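Local coordinates for stress-induced-phosphoprotein 1 (Caenorhabditis elegans, PDB 4GCN) that binds the chaperones Hsp70 and Hsp90 as a TPR co-chaperone and inhibits the ATPase activity of Hsp90, at residues A50-E54 with E55-A59. Sequence-based numbering, arbitrary orientation.
Sequences AVYFE and EKKFA
Glu55 reaches back over Val51 and Tyr52, and its side chain can be followed outward atom by atom. CB lies against Tyr52 O, and Glu55 CG, set beside the backbone N (chi1 -74°), packs on Val51 O at 3.4 Å. At the tip, Glu55 OE2 comes within 3.4 Å of Tyr52 CD1 and also meets Val51 CG1, the carboxylate turned nearly parallel to the ring, 14° between planes. His28 of helix 24-37 hydrogen-bonds this OE2, while OE1 forms a salt bridge with Lys57 NZ; the CD of that lysine touches Tyr52 CD1. Such links surround the tight turn between the two antiparallel helices of a TPR helical hairpin, here the predicted second repeat of the protein's N-terminal TPR domain. Helix 42-54 ends in a Schellman motif: Lys57 N donates to Tyr52 O (2.9 Å) and Lys56 N to Phe53 O, the positive phi of Lys56 reversing the chain so that Lys57 can serve as N-cap of helix 58-74. Past the turn, Phe58 directs the edge of its ring at one face of Phe53, a T-shaped pair with planes at 79° and centroids 5.2 Å apart; Phe58 CE1 also touches Phe53 O. With an alanine at Phe53, the Phe58 edge would probably be left without its aromatic face and a gap would open beside it. A water accepts from Lys56 NZ and donates to Glu54 O at 2.7 Å, bridging the turn.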
loop_
_atom_site.group_PDB
_atom_site.type_symbol
_atom_site.label_atom_id
_atom_site.label_comp_id
_atom_site.label_asym_id
_atom_site.label_seq_id
_atom_site.Cartn_x
_atom_site.Cartn_y
_atom_site.Cartn_z
ATOM N N ALA A 50 -1.249 4.805 -0.172
ATOM C CA ALA A 50 -0.804 5.878 0.666
ATOM C C ALA A 50 -1.521 7.182 0.337
ATOM O O ALA A 50 -1.911 7.932 1.237
ATOM C CB ALA A 50 0.686 6.041 0.523
ATOM N N VAL A 51 -1.706 7.471 -0.935
ATOM C CA VAL A 51 -2.475 8.646 -1.334
ATOM C C VAL A 51 -3.904 8.534 -0.823
ATOM O O VAL A 51 -4.405 9.476 -0.215
ATOM C CB VAL A 51 -2.493 8.863 -2.847
ATOM C CG1 VAL A 51 -3.281 10.129 -3.174
ATOM C CG2 VAL A 51 -1.060 8.946 -3.369
ATOM N N TYR A 52 -4.563 7.392 -1.075
ATOM C CA TYR A 52 -5.934 7.212 -0.621
ATOM C C TYR A 52 -6.083 7.392 0.880
ATOM O O TYR A 52 -7.018 7.998 1.313
ATOM C CB TYR A 52 -6.529 5.861 -1.027
ATOM C CG TYR A 52 -6.909 5.721 -2.486
ATOM C CD1 TYR A 52 -7.705 6.692 -3.129
ATOM C CD2 TYR A 52 -6.477 4.630 -3.233
ATOM C CE1 TYR A 52 -8.118 6.527 -4.443
ATOM C CE2 TYR A 52 -6.838 4.480 -4.544
ATOM C CZ TYR A 52 -7.622 5.435 -5.148
ATOM O OH TYR A 52 -7.917 5.277 -6.457
ATOM N N PHE A 53 -5.125 6.914 1.645
ATOM C CA PHE A 53 -5.167 7.025 3.076
ATOM C C PHE A 53 -5.125 8.498 3.499
ATOM O O PHE A 53 -5.923 8.897 4.349
ATOM C CB PHE A 53 -3.966 6.267 3.692
ATOM C CG PHE A 53 -4.016 6.153 5.177
ATOM C CD1 PHE A 53 -4.552 5.034 5.757
ATOM C CD2 PHE A 53 -3.515 7.162 5.974
ATOM C CE1 PHE A 53 -4.602 4.920 7.124
ATOM C CE2 PHE A 53 -3.557 7.071 7.337
ATOM C CZ PHE A 53 -4.109 5.944 7.913
ATOM N N GLU A 54 -4.252 9.290 2.877
ATOM C CA GLU A 54 -4.173 10.744 3.215
ATOM C C GLU A 54 -5.417 11.487 2.793
ATOM O O GLU A 54 -5.757 12.454 3.460
ATOM C CB GLU A 54 -2.902 11.476 2.717
ATOM C CG GLU A 54 -2.675 12.817 3.429
ATOM C CD GLU A 54 -1.269 13.400 3.330
ATOM O OE1 GLU A 54 -0.343 12.655 2.972
ATOM O OE2 GLU A 54 -1.063 14.626 3.637
ATOM N N GLU A 55 -6.110 11.011 1.750
ATOM C CA GLU A 55 -7.387 11.553 1.297
ATOM C C GLU A 55 -8.578 11.144 2.150
ATOM O O GLU A 55 -9.722 11.585 1.894
ATOM C CB GLU A 55 -7.667 11.035 -0.134
ATOM C CG GLU A 55 -6.846 11.679 -1.231
ATOM C CD GLU A 55 -7.232 11.148 -2.607
ATOM O OE1 GLU A 55 -7.833 11.902 -3.386
ATOM O OE2 GLU A 55 -6.989 9.977 -2.893
ATOM N N LYS A 56 -8.337 10.256 3.098
ATOM C CA LYS A 56 -9.366 9.643 3.932
ATOM C C LYS A 56 -10.320 8.739 3.123
ATOM O O LYS A 56 -11.463 8.514 3.519
ATOM C CB LYS A 56 -10.135 10.698 4.728
ATOM C CG LYS A 56 -9.297 11.519 5.677
ATOM C CD LYS A 56 -10.215 12.464 6.424
ATOM C CE LYS A 56 -9.609 13.008 7.692
ATOM N NZ LYS A 56 -8.343 13.674 7.342
ATOM N N LYS A 57 -9.838 8.254 1.984
ATOM C CA LYS A 57 -10.551 7.238 1.201
ATOM C C LYS A 57 -10.081 5.894 1.722
ATOM O O LYS A 57 -9.297 5.219 1.077
ATOM C CB LYS A 57 -10.233 7.434 -0.308
ATOM C CG LYS A 57 -10.821 8.748 -0.828
ATOM C CD LYS A 57 -10.639 8.986 -2.310
ATOM C CE LYS A 57 -11.109 10.392 -2.610
ATOM N NZ LYS A 57 -11.110 10.629 -4.051
ATOM N N PHE A 58 -10.545 5.503 2.902
ATOM C CA PHE A 58 -9.930 4.354 3.554
ATOM C C PHE A 58 -10.325 3.026 2.877
ATOM O O PHE A 58 -9.529 2.126 2.757
ATOM C CB PHE A 58 -10.237 4.359 5.028
ATOM C CG PHE A 58 -9.720 5.588 5.735
ATOM C CD1 PHE A 58 -8.384 5.752 5.861
ATOM C CD2 PHE A 58 -10.573 6.530 6.255
ATOM C CE1 PHE A 58 -7.871 6.865 6.493
ATOM C CE2 PHE A 58 -10.068 7.677 6.886
ATOM C CZ PHE A 58 -8.705 7.819 6.983
ATOM N N ALA A 59 -11.523 2.980 2.330
ATOM C CA ALA A 59 -11.964 1.731 1.627
ATOM C C ALA A 59 -11.156 1.541 0.351
ATOM O O ALA A 59 -10.623 0.472 0.094
ATOM C CB ALA A 59 -13.446 1.773 1.298
HETATM O O HOH W 1 -5.720 12.861 6.145
#